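Local coordinates for protein probable amino acid aminotransferase (Mycobacterium tuberculosis, PDB 6Q1S) that probably acts as an amino acid aminotransferase of class IV, and binds 4'-deoxy-4'-aminopyridoxal-5'-phosphate and 2-oxoglutaric acid in this structure, at residues L36-G41 with Q79-S84; R72-A77 with L91-S96; R228-D233 with A280-A285; R58-P63 with A150-Y155. All blocks are in the same frame, centred on the assembly; numbering follows the deposited sequence.

Contacts 1 and 2 share helix 67-84, which packs on neighbouring strands of one antiparallel sheet: contact 2 sits in the core, and contact 1 is only partly buried, at the helix end and a hairpin turn. Leu36 CD1 and Leu93 CG, 3.7 Å apart, join the two. Contact 4 is also buried; Tyr95 of contact 2 hydrogen-bonds to its Pro63. Contact 3 is partly buried, on the opposite side of the chain's centre from contact 4, and the Arg39-Asp284 salt bridge ties it to contact 1. All four interfaces are apolar; contact 3 adds a CH-pi contact, and in contact 4 the loop also presents Lys151 and Tyr155 to PMP O3, apart from the apolar packing.

Contact 1 (L36-G41 with Q79-S84); sequences LLVRDG and QRWVAS
The Trp81 indole meets Val38 obliquely, with CG1 of the valine 3.9 Å from ring atom CD1. One face of the indole carries the Ser84 hydroxyl, its OG 4.0 Å above the ring plane and displaced toward the rim. That hydroxyl is anchored by a hydrogen bond from Ser84 OG to Trp81 O, 2.6 Å long and strongly bent at the acceptor (C=O...OG angle 112°), so the serine closes back on the helix turn that bears the indole. The ring nitrogen NE1 is bonded to the backbone oxygen of Asp87, and Met3 of strand 3-6 also packs on the tryptophan.

Val38 turns its CG1 branch to the helix, anti to the backbone nitrogen (chi1 172°); the same methyl lies 4.1 Å from Val82 CG2. Strand 31-39 here runs into a tight beta hairpin with strand 42-43. Both Asp40 and Gly41 have positive phi, and the pair fits a type I' turn; at the glycine's phi of 89° a CB would be jammed against the carbonyl O of Asp40. Gly41 CA is 3.5 Å from Val82 CG2 and 3.8 Å from Val82 CG1. Both Val82 methyls rest on that one atom, and CG2 also links the turn to Val38 of strand 31-39, whose backbone pairs with Gly89 of strand 89-96.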
# COMPACT_ATOMS: atom_id res chain seq x y z
N LEU B 36 -8.29 17.39 -0.67
CA LEU B 36 -9.33 18.41 -0.75
C LEU B 36 -8.98 19.39 -1.86
O LEU B 36 -7.81 19.61 -2.17
CB LEU B 36 -9.48 19.18 0.57
CG LEU B 36 -9.92 18.40 1.82
CD1 LEU B 36 -8.73 17.74 2.49
CD2 LEU B 36 -10.64 19.33 2.78
N LEU B 37 -10.02 19.96 -2.47
CA LEU B 37 -9.87 20.94 -3.53
C LEU B 37 -10.15 22.33 -2.98
O LEU B 37 -11.17 22.55 -2.33
CB LEU B 37 -10.80 20.63 -4.70
CG LEU B 37 -10.78 21.61 -5.87
CD1 LEU B 37 -9.51 21.43 -6.70
CD2 LEU B 37 -12.02 21.43 -6.74
N VAL B 38 -9.23 23.26 -3.22
CA VAL B 38 -9.43 24.66 -2.89
C VAL B 38 -9.98 25.36 -4.12
O VAL B 38 -9.32 25.41 -5.17
CB VAL B 38 -8.12 25.32 -2.42
CG1 VAL B 38 -8.31 26.82 -2.26
CG2 VAL B 38 -7.66 24.70 -1.11
N ARG B 39 -11.19 25.90 -4.00
CA ARG B 39 -11.85 26.57 -5.12
C ARG B 39 -12.58 27.80 -4.60
O ARG B 39 -13.36 27.70 -3.64
CB ARG B 39 -12.83 25.64 -5.84
CG ARG B 39 -13.75 26.35 -6.81
CD ARG B 39 -14.75 25.40 -7.46
NE ARG B 39 -14.16 24.66 -8.58
CZ ARG B 39 -14.85 23.90 -9.42
NH1 ARG B 39 -16.16 23.78 -9.29
NH2 ARG B 39 -14.23 23.26 -10.41
N ASP B 40 -12.33 28.94 -5.24
CA ASP B 40 -12.99 30.21 -4.92
C ASP B 40 -12.82 30.57 -3.44
O ASP B 40 -13.78 30.89 -2.74
CB ASP B 40 -14.47 30.17 -5.31
CG ASP B 40 -14.67 30.09 -6.81
OD1 ASP B 40 -15.84 30.19 -7.26
OD2 ASP B 40 -13.68 29.91 -7.54
N GLY B 41 -11.57 30.50 -2.97
CA GLY B 41 -11.20 31.04 -1.68
C GLY B 41 -11.34 30.11 -0.50
O GLY B 41 -11.04 30.53 0.63
N GLN B 79 -5.93 29.95 3.66
CA GLN B 79 -5.76 31.40 3.52
C GLN B 79 -4.40 31.75 2.94
O GLN B 79 -4.25 32.80 2.31
CB GLN B 79 -5.94 32.08 4.87
CG GLN B 79 -7.34 32.01 5.44
CD GLN B 79 -7.40 32.53 6.86
OE1 GLN B 79 -6.54 33.31 7.28
NE2 GLN B 79 -8.40 32.10 7.61
N ARG B 80 -3.40 30.90 3.15
CA ARG B 80 -2.09 31.14 2.57
C ARG B 80 -2.09 30.88 1.07
O ARG B 80 -1.44 31.61 0.30
CB ARG B 80 -1.04 30.28 3.26
CG ARG B 80 0.38 30.55 2.80
CD ARG B 80 1.18 31.23 3.90
NE ARG B 80 2.59 31.33 3.53
CZ ARG B 80 3.57 31.55 4.40
NH1 ARG B 80 4.83 31.62 3.97
NH2 ARG B 80 3.30 31.67 5.69
N TRP B 81 -2.82 29.86 0.62
CA TRP B 81 -2.89 29.57 -0.81
C TRP B 81 -3.75 30.59 -1.54
O TRP B 81 -3.38 31.05 -2.63
CB TRP B 81 -3.44 28.16 -1.03
CG TRP B 81 -3.57 27.79 -2.47
CD1 TRP B 81 -4.68 27.95 -3.26
CD2 TRP B 81 -2.57 27.19 -3.31
NE1 TRP B 81 -4.43 27.50 -4.53
CE2 TRP B 81 -3.14 27.03 -4.58
CE3 TRP B 81 -1.25 26.79 -3.10
CZ2 TRP B 81 -2.43 26.47 -5.65
CZ3 TRP B 81 -0.55 26.23 -4.15
CH2 TRP B 81 -1.14 26.08 -5.41
N VAL B 82 -4.90 30.96 -0.97
CA VAL B 82 -5.78 31.91 -1.63
C VAL B 82 -5.11 33.27 -1.75
O VAL B 82 -5.29 33.99 -2.74
CB VAL B 82 -7.12 32.00 -0.87
CG1 VAL B 82 -8.03 33.06 -1.50
CG2 VAL B 82 -7.80 30.64 -0.85
N ALA B 83 -4.31 33.64 -0.74
CA ALA B 83 -3.56 34.88 -0.82
C ALA B 83 -2.47 34.81 -1.88
O ALA B 83 -2.15 35.83 -2.51
CB ALA B 83 -2.95 35.22 0.54
N SER B 84 -1.90 33.63 -2.11
CA SER B 84 -0.81 33.49 -3.06
C SER B 84 -1.29 33.43 -4.50
O SER B 84 -0.60 33.92 -5.40
CB SER B 84 0.02 32.24 -2.73
OG SER B 84 -0.77 31.07 -2.85

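Contact 2 (R72-A77 with L91-S96); sequences RAVEVA and LRLIYS
Val74 CG1 and Leu93 CD2 meet at 3.5 Å, the shortest approach between the helix and the strand. The two side chains cross obliquely, methyl against methyl. The same valine branch also lies 4.3 Å from Leu91 CD2, so one methyl touches both leucines. One helical turn later, Ala77 CB sits 4.3 Å from Leu91 CD1, the other branch of that leucine. No hydrogen bond joins the segments.

Torsions explain the reach. In Val74, chi1 of -55° sets CG1 anti to the carbonyl carbon and puts CG2 in the crowded position between nitrogen and carbonyl. Leu93 does not aim its CB at the helix; its chi1 of -32°, well off a staggered value, swings the branched end closer.

This is the packing of an alpha helix on one face of an antiparallel sheet: the axes of the short segments 72-77 and 91-96 pass 10.2 Å apart and run roughly antiparallel, at 149°.

The helix is regular through this turn, with Val76 N bonded to Arg72 O at 2.8 Å and Ala77 N, from a touching residue, to Ala73 O at 3.0 Å; Val74 O is hydrogen-bonded with Thr78 OG1. Around them, Leu36 of strand 31-39 packs on both leucines, Val109 of strand 106-113 touches Leu93 and Ala73, and Val5 touches Ala73 and Ala77. The strand is held on both flanks by backbone bonds, among them Leu93 with Glu34 and Ile94 with Tyr108. Arg92 and Ile94 lie against Val27 of the second subunit, and Arg92 salt-bridges Glu100 of that subunit.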
# COMPACT_ATOMS: atom_id res chain seq x y z
N ARG B 72 -7.80 24.06 12.02
CA ARG B 72 -6.95 25.24 12.02
C ARG B 72 -5.83 25.12 10.99
O ARG B 72 -5.52 26.09 10.29
CB ARG B 72 -6.37 25.48 13.41
CG ARG B 72 -5.54 26.76 13.51
CD ARG B 72 -5.00 26.95 14.92
NE ARG B 72 -4.13 25.85 15.32
CZ ARG B 72 -3.77 25.60 16.57
NH1 ARG B 72 -4.20 26.38 17.55
NH2 ARG B 72 -2.98 24.58 16.84
N ALA B 73 -5.21 23.94 10.89
CA ALA B 73 -4.15 23.75 9.92
C ALA B 73 -4.66 23.91 8.49
O ALA B 73 -3.97 24.48 7.64
CB ALA B 73 -3.50 22.38 10.11
N VAL B 74 -5.87 23.41 8.21
CA VAL B 74 -6.44 23.58 6.88
C VAL B 74 -6.80 25.04 6.63
O VAL B 74 -6.61 25.56 5.53
CB VAL B 74 -7.63 22.63 6.66
CG1 VAL B 74 -7.22 21.19 6.92
CG2 VAL B 74 -8.82 23.00 7.52
N GLU B 75 -7.34 25.72 7.65
CA GLU B 75 -7.72 27.12 7.48
C GLU B 75 -6.50 28.00 7.27
O GLU B 75 -6.53 28.93 6.45
CB GLU B 75 -8.52 27.59 8.70
CG GLU B 75 -8.89 29.06 8.66
CD GLU B 75 -10.07 29.34 7.76
OE1 GLU B 75 -10.72 28.38 7.30
OE2 GLU B 75 -10.34 30.53 7.50
N VAL B 76 -5.42 27.73 8.00
CA VAL B 76 -4.19 28.49 7.81
C VAL B 76 -3.62 28.24 6.42
O VAL B 76 -3.23 29.17 5.71
CB VAL B 76 -3.17 28.14 8.91
CG1 VAL B 76 -1.78 28.60 8.52
CG2 VAL B 76 -3.59 28.76 10.24
N ALA B 77 -3.57 26.97 6.01
CA ALA B 77 -3.05 26.63 4.69
C ALA B 77 -3.95 27.17 3.59
O ALA B 77 -3.45 27.61 2.54
CB ALA B 77 -2.89 25.12 4.56
N LEU B 91 -5.14 20.39 -1.77
CA LEU B 91 -4.86 20.36 -0.34
C LEU B 91 -4.98 18.92 0.16
O LEU B 91 -6.00 18.27 -0.08
CB LEU B 91 -5.82 21.28 0.42
CG LEU B 91 -5.49 21.58 1.88
CD1 LEU B 91 -5.81 23.03 2.21
CD2 LEU B 91 -6.27 20.65 2.79
N ARG B 92 -3.94 18.45 0.84
CA ARG B 92 -3.90 17.07 1.32
C ARG B 92 -3.55 17.05 2.80
O ARG B 92 -2.71 17.83 3.26
CB ARG B 92 -2.87 16.24 0.54
CG ARG B 92 -3.41 15.66 -0.76
CD ARG B 92 -2.30 15.06 -1.62
NE ARG B 92 -1.25 16.01 -1.96
CZ ARG B 92 -0.14 15.68 -2.60
NH1 ARG B 92 0.06 14.42 -2.98
NH2 ARG B 92 0.78 16.60 -2.87
N LEU B 93 -4.22 16.17 3.54
CA LEU B 93 -3.96 15.95 4.96
C LEU B 93 -3.22 14.63 5.12
O LEU B 93 -3.76 13.57 4.81
CB LEU B 93 -5.26 15.91 5.76
CG LEU B 93 -6.39 16.80 5.24
CD1 LEU B 93 -7.69 16.50 5.97
CD2 LEU B 93 -6.00 18.24 5.40
N ILE B 94 -1.98 14.69 5.62
CA ILE B 94 -1.16 13.50 5.81
C ILE B 94 -1.15 13.15 7.29
O ILE B 94 -0.75 13.97 8.12
CB ILE B 94 0.26 13.70 5.27
CG1 ILE B 94 0.22 14.26 3.85
CG2 ILE B 94 1.04 12.39 5.32
CD1 ILE B 94 -0.38 13.31 2.84
N TYR B 95 -1.58 11.93 7.62
CA TYR B 95 -1.70 11.48 9.00
C TYR B 95 -1.07 10.09 9.08
O TYR B 95 -1.68 9.10 8.69
CB TYR B 95 -3.15 11.46 9.45
CG TYR B 95 -3.36 11.20 10.92
CD1 TYR B 95 -2.51 11.73 11.88
CD2 TYR B 95 -4.44 10.43 11.36
CE1 TYR B 95 -2.71 11.49 13.23
CE2 TYR B 95 -4.64 10.19 12.71
CZ TYR B 95 -3.78 10.72 13.63
OH TYR B 95 -3.98 10.48 14.98
N SER B 96 0.16 10.02 9.60
CA SER B 96 0.92 8.79 9.66
C SER B 96 1.09 8.33 11.10
O SER B 96 0.90 9.10 12.05
CB SER B 96 2.30 8.98 9.02
OG SER B 96 3.28 8.20 9.69

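Contact 3 (R228-D233 with A280-A285); sequences RAKGYD and AELVDA
Lys230 lays its aliphatic chain against Leu282, near the C-terminal end of helix 218-229. Its CE is 3.6 Å from Leu282 CD2, and its CD is 4.1 Å from the same methyl. A bend at chi3 (44°) places CE both against that methyl and at the edge of the Tyr232 ring, in its plane; the further bend at chi4 turns only NZ.

Gly231 follows as the reversal point. Its phi is positive, and two bonds back into the last turn make this a Schellman motif; one of these, Gly231 N to Arg228 O, is weak at 3.4 Å. The reversal brings the chain to Tyr232, just before strand 233-236, and the tyrosine ring receives Leu282 over one face. Leu282 CD1 is 4.1 Å from the ring centroid, 20° off the normal, and its nearest ring atom is Tyr232 CZ at 3.9 Å, so the methyl sits over the face, offset toward the CE1-CZ part of the rim. The two side chains approach from opposite directions.

On the side of helix 275-286, Leu282 divides its two methyls between the partners, CD1 to the ring and CD2 to the lysine. Leu223 of helix 218-229 also touches the leucine, and Ala227 of that helix packs on Tyr232.

With no hydrogen bond between the segments, cohesion here rests on dispersion and a CH-pi contact, and the lysine contributes through its methylenes.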
# COMPACT_ATOMS: atom_id res chain seq x y z
N ARG B 228 -30.73 14.70 -5.23
CA ARG B 228 -32.00 14.30 -4.63
C ARG B 228 -32.87 15.52 -4.34
O ARG B 228 -34.10 15.46 -4.50
CB ARG B 228 -31.74 13.50 -3.36
CG ARG B 228 -31.46 12.04 -3.62
CD ARG B 228 -31.13 11.28 -2.35
NE ARG B 228 -30.79 9.89 -2.65
CZ ARG B 228 -29.88 9.18 -1.99
NH1 ARG B 228 -29.20 9.73 -0.99
NH2 ARG B 228 -29.64 7.92 -2.34
N ALA B 229 -32.26 16.63 -3.93
CA ALA B 229 -33.01 17.85 -3.66
C ALA B 229 -33.52 18.52 -4.92
O ALA B 229 -34.36 19.42 -4.83
CB ALA B 229 -32.15 18.83 -2.86
N LYS B 230 -33.03 18.12 -6.09
CA LYS B 230 -33.47 18.69 -7.36
C LYS B 230 -34.40 17.76 -8.14
O LYS B 230 -34.84 18.13 -9.23
CB LYS B 230 -32.26 19.05 -8.23
CG LYS B 230 -31.50 20.27 -7.76
CD LYS B 230 -30.21 20.45 -8.55
CE LYS B 230 -30.43 20.23 -10.04
NZ LYS B 230 -31.25 21.30 -10.66
N GLY B 231 -34.72 16.58 -7.60
CA GLY B 231 -35.63 15.67 -8.25
C GLY B 231 -35.00 14.40 -8.78
O GLY B 231 -35.73 13.52 -9.26
N TYR B 232 -33.68 14.26 -8.72
CA TYR B 232 -33.03 13.05 -9.20
C TYR B 232 -33.15 11.93 -8.18
O TYR B 232 -32.97 12.15 -6.97
CB TYR B 232 -31.55 13.31 -9.50
CG TYR B 232 -31.30 14.29 -10.62
CD1 TYR B 232 -31.26 15.66 -10.38
CD2 TYR B 232 -31.10 13.86 -11.92
CE1 TYR B 232 -31.03 16.56 -11.40
CE2 TYR B 232 -30.87 14.75 -12.95
CZ TYR B 232 -30.83 16.10 -12.68
OH TYR B 232 -30.61 16.99 -13.71
N ASP B 233 -33.45 10.73 -8.66
CA ASP B 233 -33.48 9.55 -7.81
C ASP B 233 -32.11 8.88 -7.83
O ASP B 233 -31.55 8.64 -8.90
CB ASP B 233 -34.56 8.57 -8.28
CG ASP B 233 -35.95 9.16 -8.22
OD1 ASP B 233 -36.68 9.08 -9.23
OD2 ASP B 233 -36.32 9.73 -7.17
N ALA B 280 -21.80 17.76 -14.79
CA ALA B 280 -20.67 18.53 -14.28
C ALA B 280 -21.16 19.66 -13.39
O ALA B 280 -20.54 19.96 -12.35
CB ALA B 280 -19.85 19.08 -15.44
N GLU B 281 -22.26 20.31 -13.76
CA GLU B 281 -22.86 21.33 -12.90
C GLU B 281 -23.37 20.73 -11.60
O GLU B 281 -23.30 21.38 -10.55
CB GLU B 281 -23.98 22.04 -13.65
CG GLU B 281 -23.55 22.67 -14.95
CD GLU B 281 -24.71 23.23 -15.75
OE1 GLU B 281 -25.09 24.40 -15.50
OE2 GLU B 281 -25.25 22.50 -16.61
N LEU B 282 -23.88 19.50 -11.64
CA LEU B 282 -24.33 18.84 -10.42
C LEU B 282 -23.17 18.58 -9.48
O LEU B 282 -23.31 18.68 -8.25
CB LEU B 282 -25.05 17.53 -10.76
CG LEU B 282 -26.39 17.63 -11.48
CD1 LEU B 282 -27.09 16.28 -11.49
CD2 LEU B 282 -27.27 18.68 -10.82
N VAL B 283 -22.00 18.23 -10.03
CA VAL B 283 -20.83 18.03 -9.18
C VAL B 283 -20.30 19.37 -8.71
O VAL B 283 -19.73 19.48 -7.62
CB VAL B 283 -19.76 17.21 -9.93
CG1 VAL B 283 -18.57 16.92 -9.02
CG2 VAL B 283 -20.36 15.92 -10.46
N ASP B 284 -20.48 20.42 -9.52
CA ASP B 284 -20.06 21.76 -9.12
C ASP B 284 -20.81 22.23 -7.89
O ASP B 284 -20.22 22.78 -6.95
CB ASP B 284 -20.24 22.74 -10.28
CG ASP B 284 -19.20 22.56 -11.37
OD1 ASP B 284 -18.14 21.96 -11.08
OD2 ASP B 284 -19.43 23.02 -12.51
N ALA B 285 -22.13 22.03 -7.87
CA ALA B 285 -22.91 22.40 -6.70
C ALA B 285 -22.66 21.47 -5.52
O ALA B 285 -22.90 21.86 -4.38
CB ALA B 285 -24.40 22.42 -7.04

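Contact 4 (R58-P63 with A150-Y155); sequences RLMDLP and AKTLSY. With PMP (4'-deoxy-4'-aminopyridoxal-5'-phosphate), chain G.
Met60 turns its side chain through chi1 (-76°) and chi2 (-83°) to bring SD beside Thr152, where it lies 4.0 Å from CG2; the further bend at chi3 only orients CE. The two side chains cross at about a right angle. Leu59, the last residue of helix 46-59, sends its CD1 to within 4.1 Å of Ala150 CB, and Met60 CG approaches that methyl more loosely at 4.5 Å.

Thr152 also shapes its own loop. Its OG1 accepts from Ser154 N at 3.2 Å, nearly straight at 159°, forming an ST turn that leads to Tyr155 at the N-cap of the next helix. The first segment reverses at Asp61, the C-prime residue of a Schellman motif; its carboxylate makes salt bridges to Arg163 and Arg167 of the second subunit.

Lys151 points away from this packing. Its NZ gives PMP O3 a weak hydrogen bond of 3.2 Å, while Tyr155 OH lies so close to that oxygen that the modelled separation is doubtful; O3 sits at the edge of the tyrosine ring, in plane. The loop thus packs on the helix end by one side and lines the PMP pocket of a class IV aminotransferase fold with the other.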
# COMPACT_ATOMS: atom_id res chain seq x y z
N ARG B 58 -9.61 5.18 12.64
CA ARG B 58 -10.12 4.12 13.50
C ARG B 58 -9.84 2.75 12.90
O ARG B 58 -9.43 1.83 13.62
CB ARG B 58 -11.62 4.29 13.72
CG ARG B 58 -12.20 3.33 14.76
CD ARG B 58 -13.72 3.33 14.73
NE ARG B 58 -14.22 3.01 13.40
CZ ARG B 58 -15.51 2.87 13.10
NH1 ARG B 58 -16.44 3.01 14.04
NH2 ARG B 58 -15.87 2.58 11.86
N LEU B 59 -10.05 2.60 11.59
CA LEU B 59 -9.75 1.34 10.92
C LEU B 59 -8.27 1.01 10.94
O LEU B 59 -7.90 -0.16 10.78
CB LEU B 59 -10.25 1.38 9.48
CG LEU B 59 -11.77 1.41 9.31
CD1 LEU B 59 -12.15 1.98 7.95
CD2 LEU B 59 -12.35 0.02 9.49
N MET B 60 -7.41 2.00 11.12
CA MET B 60 -5.97 1.80 11.10
C MET B 60 -5.35 1.83 12.49
O MET B 60 -4.12 1.86 12.61
CB MET B 60 -5.31 2.85 10.21
CG MET B 60 -5.48 2.55 8.74
SD MET B 60 -4.23 1.39 8.17
CE MET B 60 -2.79 2.45 8.16
N ASP B 61 -6.18 1.80 13.54
CA ASP B 61 -5.70 1.79 14.92
C ASP B 61 -4.75 2.95 15.18
O ASP B 61 -3.73 2.82 15.86
CB ASP B 61 -5.05 0.45 15.27
CG ASP B 61 -5.99 -0.72 15.06
OD1 ASP B 61 -7.13 -0.67 15.58
OD2 ASP B 61 -5.60 -1.68 14.36
N LEU B 62 -5.08 4.08 14.61
CA LEU B 62 -4.40 5.35 14.73
C LEU B 62 -5.08 6.21 15.79
O LEU B 62 -6.29 6.08 16.01
CB LEU B 62 -4.40 6.10 13.40
CG LEU B 62 -3.32 5.67 12.41
CD1 LEU B 62 -3.65 6.16 11.01
CD2 LEU B 62 -1.98 6.19 12.86
N PRO B 63 -4.33 7.07 16.47
CA PRO B 63 -4.96 7.97 17.45
C PRO B 63 -6.07 8.79 16.79
O PRO B 63 -5.96 9.19 15.63
CB PRO B 63 -3.80 8.86 17.91
CG PRO B 63 -2.59 8.03 17.68
CD PRO B 63 -2.87 7.22 16.45
N ALA B 150 -10.55 2.03 4.04
CA ALA B 150 -9.66 3.03 4.62
C ALA B 150 -8.81 3.66 3.52
O ALA B 150 -8.20 2.95 2.71
CB ALA B 150 -8.76 2.40 5.69
N LYS B 151 -8.77 4.99 3.50
CA LYS B 151 -7.95 5.74 2.55
C LYS B 151 -6.56 5.89 3.15
O LYS B 151 -6.27 6.85 3.87
CB LYS B 151 -8.58 7.09 2.25
CG LYS B 151 -8.01 7.78 1.03
CD LYS B 151 -8.69 9.12 0.81
CE LYS B 151 -7.97 9.93 -0.26
NZ LYS B 151 -7.69 9.09 -1.46
N THR B 152 -5.69 4.93 2.86
CA THR B 152 -4.36 4.88 3.43
C THR B 152 -3.34 5.51 2.48
O THR B 152 -3.63 5.79 1.32
CB THR B 152 -3.95 3.45 3.77
OG1 THR B 152 -3.61 2.75 2.56
CG2 THR B 152 -5.09 2.72 4.46
N LEU B 153 -2.14 5.72 3.01
CA LEU B 153 -1.02 6.23 2.22
C LEU B 153 -0.36 5.16 1.36
O LEU B 153 0.63 5.46 0.69
CB LEU B 153 0.02 6.86 3.14
CG LEU B 153 -0.40 8.11 3.90
CD1 LEU B 153 0.58 8.42 5.02
CD2 LEU B 153 -0.49 9.27 2.93
N SER B 154 -0.87 3.93 1.38
CA SER B 154 -0.25 2.83 0.64
C SER B 154 -0.93 2.70 -0.72
O SER B 154 -1.75 1.81 -0.97
CB SER B 154 -0.34 1.54 1.45
OG SER B 154 0.53 1.59 2.56
N TYR B 155 -0.58 3.61 -1.62
CA TYR B 155 -1.23 3.72 -2.92
C TYR B 155 -0.34 3.26 -4.07
O TYR B 155 -0.56 3.67 -5.22
CB TYR B 155 -1.68 5.16 -3.16
CG TYR B 155 -3.15 5.39 -2.89
CD1 TYR B 155 -3.72 4.98 -1.69
CD2 TYR B 155 -3.96 5.99 -3.83
CE1 TYR B 155 -5.06 5.18 -1.43
CE2 TYR B 155 -5.31 6.19 -3.59
CZ TYR B 155 -5.85 5.79 -2.39
OH TYR B 155 -7.19 5.99 -2.14
N1 PMP G . -11.90 5.68 -4.51
C2 PMP G . -10.57 5.73 -4.26
C2A PMP G . -9.77 4.46 -4.17
C3 PMP G . -9.90 7.04 -4.07
O3 PMP G . -8.57 7.12 -3.81
C4 PMP G . -10.74 8.26 -4.17
C4A PMP G . -10.15 9.64 -3.99
N4A PMP G . -9.14 9.88 -5.04
C5 PMP G . -12.18 8.06 -4.45
C6 PMP G . -12.68 6.77 -4.60
C5A PMP G . -13.10 9.26 -4.56
O4P PMP G . -13.20 9.90 -3.29
P PMP G . -13.44 11.49 -3.19
O1P PMP G . -12.28 12.19 -3.86
O2P PMP G . -14.73 11.84 -3.89
O3P PMP G . -13.51 11.89 -1.74